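Local coordinates for protein putative oxidoreductase yhhX (Escherichia coli K-12, PDB 3F4L) that probably works as an NADP-dependent oxidoreductase of the Gfo/Idh/MocA family, perhaps oxidising scyllo-inositol, at residues 170-175 with 327-332; 193-198 with 337-342. All blocks are in the same frame, centred on the assembly; numbering follows the deposited sequence.

Contact 1 of 2, residues 170-175 with 327-332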
loop_
_atom_site.group_PDB
_atom_site.type_symbol
_atom_site.label_atom_id
_atom_site.label_comp_id
_atom_site.label_asym_id
_atom_site.label_seq_id
_atom_site.Cartn_x
_atom_site.Cartn_y
_atom_site.Cartn_z
ATOM N N GLY A 170 -13.882 -0.026 -16.827
ATOM C CA GLY A 170 -13.109 0.635 -15.789
ATOM C C GLY A 170 -11.611 0.441 -15.854
ATOM O O GLY A 170 -11.095 -0.268 -16.719
ATOM N N ALA A 171 -10.917 1.067 -14.905
ATOM C CA ALA A 171 -9.467 1.004 -14.817
ATOM C C ALA A 171 -8.929 -0.373 -14.433
ATOM O O ALA A 171 -7.841 -0.757 -14.874
ATOM C CB ALA A 171 -8.965 2.056 -13.815
ATOM N N PHE A 172 -9.675 -1.103 -13.606
ATOM C CA PHE A 172 -9.248 -2.431 -13.179
ATOM C C PHE A 172 -9.104 -3.372 -14.374
ATOM O O PHE A 172 -8.071 -4.025 -14.537
ATOM C CB PHE A 172 -10.229 -3.004 -12.151
ATOM C CG PHE A 172 -9.715 -4.234 -11.446
ATOM C CD1 PHE A 172 -8.370 -4.346 -11.115
ATOM C CD2 PHE A 172 -10.579 -5.260 -11.086
ATOM C CE1 PHE A 172 -7.893 -5.464 -10.431
ATOM C CE2 PHE A 172 -10.111 -6.381 -10.400
ATOM C CZ PHE A 172 -8.771 -6.482 -10.073
ATOM N N TYR A 173 -10.121 -3.430 -15.228
ATOM C CA TYR A 173 -10.034 -4.272 -16.418
ATOM C C TYR A 173 -9.034 -3.645 -17.384
ATOM O O TYR A 173 -8.207 -4.335 -17.979
ATOM C CB TYR A 173 -11.394 -4.386 -17.118
ATOM C CG TYR A 173 -12.218 -5.600 -16.724
ATOM C CD1 TYR A 173 -12.915 -5.648 -15.510
ATOM C CD2 TYR A 173 -12.286 -6.707 -17.565
ATOM C CE1 TYR A 173 -13.658 -6.785 -15.152
ATOM C CE2 TYR A 173 -13.015 -7.839 -17.222
ATOM C CZ TYR A 173 -13.695 -7.877 -16.021
ATOM O OH TYR A 173 -14.384 -9.017 -15.699
ATOM N N GLY A 174 -9.111 -2.326 -17.518
ATOM C CA GLY A 174 -8.244 -1.604 -18.438
ATOM C C GLY A 174 -6.748 -1.657 -18.184
ATOM O O GLY A 174 -5.977 -1.983 -19.088
ATOM N N LEU A 175 -6.328 -1.346 -16.966
ATOM C CA LEU A 175 -4.906 -1.349 -16.634
ATOM C C LEU A 175 -4.478 -2.517 -15.764
ATOM O O LEU A 175 -3.334 -2.988 -15.846
ATOM C CB LEU A 175 -4.523 -0.043 -15.934
ATOM C CG LEU A 175 -4.287 1.149 -16.858
ATOM C CD1 LEU A 175 -3.140 0.830 -17.805
ATOM C CD2 LEU A 175 -5.548 1.453 -17.640
ATOM N N GLU A 327 -10.093 -14.566 -14.261
ATOM C CA GLU A 327 -10.887 -14.932 -13.091
ATOM C C GLU A 327 -10.780 -13.870 -11.996
ATOM O O GLU A 327 -11.788 -13.473 -11.402
ATOM C CB GLU A 327 -10.429 -16.286 -12.547
ATOM C CG GLU A 327 -11.272 -16.811 -11.415
ATOM C CD GLU A 327 -10.780 -18.149 -10.901
ATOM O OE1 GLU A 327 -10.518 -19.050 -11.725
ATOM O OE2 GLU A 327 -10.663 -18.305 -9.668
ATOM N N ILE A 328 -9.559 -13.409 -11.736
ATOM C CA ILE A 328 -9.340 -12.386 -10.718
ATOM C C ILE A 328 -10.103 -11.105 -11.072
ATOM O O ILE A 328 -10.760 -10.512 -10.222
ATOM C CB ILE A 328 -7.825 -12.081 -10.543
ATOM C CG1 ILE A 328 -7.128 -13.303 -9.909
ATOM C CG2 ILE A 328 -7.639 -10.855 -9.644
ATOM C CD1 ILE A 328 -5.594 -13.206 -9.804
ATOM N N LEU A 329 -10.028 -10.684 -12.331
ATOM C CA LEU A 329 -10.738 -9.486 -12.753
ATOM C C LEU A 329 -12.252 -9.635 -12.548
ATOM O O LEU A 329 -12.902 -8.748 -11.982
ATOM C CB LEU A 329 -10.431 -9.184 -14.228
ATOM C CG LEU A 329 -9.017 -8.662 -14.508
ATOM C CD1 LEU A 329 -8.778 -8.538 -16.005
ATOM C CD2 LEU A 329 -8.848 -7.301 -13.821
ATOM N N GLU A 330 -12.804 -10.761 -12.986
ATOM C CA GLU A 330 -14.240 -11.010 -12.853
ATOM C C GLU A 330 -14.708 -11.014 -11.411
ATOM O O GLU A 330 -15.689 -10.362 -11.067
ATOM C CB GLU A 330 -14.629 -12.356 -13.483
ATOM C CG GLU A 330 -14.346 -12.488 -14.971
ATOM C CD GLU A 330 -15.012 -13.716 -15.581
ATOM O OE1 GLU A 330 -14.883 -14.820 -15.002
ATOM O OE2 GLU A 330 -15.663 -13.575 -16.644
ATOM N N ARG A 331 -14.005 -11.760 -10.565
ATOM C CA ARG A 331 -14.383 -11.865 -9.166
ATOM C C ARG A 331 -14.217 -10.567 -8.378
ATOM O O ARG A 331 -14.630 -10.482 -7.224
ATOM C CB ARG A 331 -13.611 -13.009 -8.502
ATOM C CG ARG A 331 -13.921 -14.375 -9.132
ATOM C CD ARG A 331 -13.506 -15.524 -8.221
ATOM N NE ARG A 331 -14.241 -15.476 -6.963
ATOM C CZ ARG A 331 -14.022 -16.286 -5.932
ATOM N NH1 ARG A 331 -13.080 -17.217 -6.005
ATOM N NH2 ARG A 331 -14.752 -16.164 -4.828
ATOM N N GLY A 332 -13.631 -9.554 -9.004
ATOM C CA GLY A 332 -13.470 -8.287 -8.322
ATOM C C GLY A 332 -14.824 -7.603 -8.228
ATOM O O GLY A 332 -15.043 -6.741 -7.379
#
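Leu-329 is wedged between two aromatic rings, so that one aliphatic side chain serves two CH-pi contacts. Its CD2 methyl sits almost exactly over the centre of the Phe-172 ring, 3.6 Å from the centroid and only 6° off the ring normal. The Phe-172 ring is carried there by a CB that points at the other helix, with CG anti to the backbone N (chi1 -168°). Nearer the backbone, Leu-329 CB lies above one face of Tyr-173, offset toward the rim, 3.9 Å from CZ. The same CD2 also reaches the carbonyl of its aromatic neighbour, 3.4 Å from Phe-172 O. The helices that bring these groups together, 171-187 and 319-331, belong to the C-terminal alpha/beta domain; their short segments run nearly antiparallel, 167° between directions, with axes 10.3 Å apart. Side chains span most of that distance, some touching backbone atoms of the other helix, and no hydrogen bond links the two segments. Tyr-173 extends past the leucine, its side chain crossing that of Glu-330 obliquely, so that OH comes to 3.5 Å from Glu-330 CG. Beyond the pair, the Phe-172 ring also meets Phe-210 and touches Tyr-195 and Ile-197 of the adjoining sheet, while Met-180 packs against both Phe-172 and Leu-329.

Contact 2 of 2, residues 193-198 with 337-342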
loop_
_atom_site.group_PDB
_atom_site.type_symbol
_atom_site.label_atom_id
_atom_site.label_comp_id
_atom_site.label_asym_id
_atom_site.label_seq_id
_atom_site.Cartn_x
_atom_site.Cartn_y
_atom_site.Cartn_z
ATOM N N VAL A 193 -7.306 -13.083 -2.866
ATOM C CA VAL A 193 -7.237 -11.763 -3.475
ATOM C C VAL A 193 -8.108 -10.792 -2.694
ATOM O O VAL A 193 -9.259 -11.092 -2.391
ATOM C CB VAL A 193 -7.721 -11.761 -4.940
ATOM C CG1 VAL A 193 -7.654 -10.340 -5.494
ATOM C CG2 VAL A 193 -6.858 -12.688 -5.790
ATOM N N ALA A 194 -7.546 -9.639 -2.342
ATOM C CA ALA A 194 -8.294 -8.599 -1.636
ATOM C C ALA A 194 -8.514 -7.477 -2.656
ATOM O O ALA A 194 -7.556 -7.022 -3.293
ATOM C CB ALA A 194 -7.491 -8.060 -0.442
ATOM N N TYR A 195 -9.758 -7.028 -2.796
ATOM C CA TYR A 195 -10.109 -5.977 -3.745
ATOM C C TYR A 195 -10.578 -4.663 -3.108
ATOM O O TYR A 195 -11.280 -4.658 -2.096
ATOM C CB TYR A 195 -11.239 -6.430 -4.683
ATOM C CG TYR A 195 -11.057 -7.735 -5.430
ATOM C CD1 TYR A 195 -11.543 -8.933 -4.911
ATOM C CD2 TYR A 195 -10.460 -7.758 -6.693
ATOM C CE1 TYR A 195 -11.448 -10.120 -5.631
ATOM C CE2 TYR A 195 -10.357 -8.939 -7.421
ATOM C CZ TYR A 195 -10.854 -10.116 -6.887
ATOM O OH TYR A 195 -10.755 -11.288 -7.609
ATOM N N ASP A 196 -10.188 -3.562 -3.744
ATOM C CA ASP A 196 -10.578 -2.201 -3.381
ATOM C C ASP A 196 -10.734 -1.531 -4.746
ATOM O O ASP A 196 -9.741 -1.200 -5.394
ATOM C CB ASP A 196 -9.486 -1.477 -2.584
ATOM C CG ASP A 196 -9.677 0.038 -2.575
ATOM O OD1 ASP A 196 -10.843 0.492 -2.489
ATOM O OD2 ASP A 196 -8.668 0.780 -2.648
ATOM N N ILE A 197 -11.975 -1.349 -5.181
ATOM C CA ILE A 197 -12.260 -0.754 -6.481
ATOM C C ILE A 197 -13.221 0.426 -6.309
ATOM O O ILE A 197 -14.371 0.245 -5.902
ATOM C CB ILE A 197 -12.903 -1.804 -7.419
ATOM C CG1 ILE A 197 -12.011 -3.051 -7.495
ATOM C CG2 ILE A 197 -13.104 -1.207 -8.817
ATOM C CD1 ILE A 197 -12.646 -4.235 -8.228
ATOM N N ARG A 198 -12.749 1.628 -6.634
ATOM C CA ARG A 198 -13.566 2.822 -6.473
ATOM C C ARG A 198 -13.597 3.767 -7.679
ATOM O O ARG A 198 -12.689 3.778 -8.513
ATOM C CB ARG A 198 -13.094 3.602 -5.239
ATOM C CG ARG A 198 -12.503 2.720 -4.162
ATOM C CD ARG A 198 -12.600 3.324 -2.763
ATOM N NE ARG A 198 -11.802 4.530 -2.539
ATOM C CZ ARG A 198 -10.473 4.595 -2.606
ATOM N NH1 ARG A 198 -9.759 3.521 -2.909
ATOM N NH2 ARG A 198 -9.854 5.737 -2.332
ATOM N N SER A 337 -17.261 -3.663 -3.121
ATOM C CA SER A 337 -15.913 -3.377 -2.632
ATOM C C SER A 337 -15.983 -2.613 -1.306
ATOM O O SER A 337 -16.874 -1.789 -1.104
ATOM C CB SER A 337 -15.147 -2.551 -3.665
ATOM O OG SER A 337 -13.880 -2.158 -3.168
ATOM N N PRO A 338 -15.032 -2.866 -0.389
ATOM C CA PRO A 338 -13.916 -3.809 -0.514
ATOM C C PRO A 338 -14.327 -5.240 -0.221
ATOM O O PRO A 338 -15.286 -5.479 0.510
ATOM C CB PRO A 338 -12.921 -3.289 0.512
ATOM C CG PRO A 338 -13.821 -2.879 1.627
ATOM C CD PRO A 338 -14.956 -2.144 0.896
ATOM N N SER A 339 -13.605 -6.194 -0.794
ATOM C CA SER A 339 -13.906 -7.601 -0.559
ATOM C C SER A 339 -12.665 -8.476 -0.694
ATOM O O SER A 339 -11.633 -8.047 -1.209
ATOM C CB SER A 339 -14.975 -8.092 -1.540
ATOM O OG SER A 339 -14.451 -8.249 -2.851
ATOM N N THR A 340 -12.769 -9.712 -0.225
ATOM C CA THR A 340 -11.667 -10.653 -0.327
ATOM C C THR A 340 -12.240 -11.972 -0.828
ATOM O O THR A 340 -13.407 -12.289 -0.574
ATOM C CB THR A 340 -10.984 -10.876 1.037
ATOM O OG1 THR A 340 -10.557 -9.618 1.574
ATOM C CG2 THR A 340 -9.770 -11.780 0.881
ATOM N N VAL A 341 -11.430 -12.727 -1.560
ATOM C CA VAL A 341 -11.858 -14.013 -2.090
ATOM C C VAL A 341 -10.693 -14.995 -2.082
ATOM O O VAL A 341 -9.523 -14.599 -2.088
ATOM C CB VAL A 341 -12.356 -13.896 -3.549
ATOM C CG1 VAL A 341 -13.451 -12.832 -3.654
ATOM C CG2 VAL A 341 -11.192 -13.555 -4.464
ATOM N N THR A 342 -11.027 -16.277 -2.058
ATOM C CA THR A 342 -10.027 -17.328 -2.097
ATOM C C THR A 342 -10.180 -17.987 -3.461
ATOM O O THR A 342 -11.298 -18.253 -3.909
ATOM C CB THR A 342 -10.263 -18.374 -0.991
ATOM O OG1 THR A 342 -11.578 -18.922 -1.126
ATOM C CG2 THR A 342 -10.136 -17.732 0.377
HETATM O O HOH W 1 -13.702 0.065 -1.971
#
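With OG anti to its backbone N (chi1 175°), Ser-337 extends its hydroxyl across to strand 192-198, where it accepts the N-H of Ile-197 in a fairly straight bond, N to OG 2.9 Å. A side chain thus takes over where the main-chain pairing stops, just beyond Pro-338 and its cis peptide bond. The same OG is bridged by a water to Asp-196 OD1. Asp-196 also forms a salt bridge with Arg-198 NH1, but its OD2 has a further partner in Lys-220 of the second subunit. Tyr-195, its CG anti to the carbonyl carbon (chi1 -53°), turns its ring edge to Val-341, the partner of Val-193 and diagonal to the tyrosine, with CE1 3.6 Å from Val-341 CG2, while Val-193 CG1 covers one ring face.

Between these points the backbones form a regular antiparallel pairing. Val-193 with Val-341 and Tyr-195 with Ser-339 are hydrogen-bonded pairs; the straightest bond, at 176°, runs from Tyr-195 N to Ser-339 O over 2.7 Å. Ala-194 and Thr-340 make the non-hydrogen-bonded pair between them, and Thr-340 CA gives a CA-H...O contact to Val-193 O at 3.2 Å.

On the face bearing Ala-194 and Thr-340 the second subunit approaches, and Thr-340 OG1 hydrogen-bonds to its counterpart there. The face bearing Val-193, Tyr-195 and Val-341 meets helix 319-331 through Arg-331, and helix 171-187 through Phe-172. Strand 192-198 pairs along its other edge with strand 209-216, and strand 339-342 forms one end of this mixed sheet within the chain.

In the fold
From the N terminus the chain first forms a parallel sheet ending in strand 119-121, then lays down strand 146-152 of the mixed sheet before it enters helix 171-187, the first half of contact 1, and strand 192-198, the first half of contact 2. Most of the mixed sheet follows before helix 319-331 closes contact 1 and strand 339-342 closes contact 2. The two long loops therefore cross: two helix-strand units, far apart in the chain, pair helix with helix and strand with strand. Their centres lie 11 Å apart and they touch directly, Tyr-195 OH to Ile-328 O at 2.7 Å and Arg-331 NH1 to Thr-342 O at 2.9 Å, both probable hydrogen bonds, joining helix 319-331 to the last two strands at this end of the sheet.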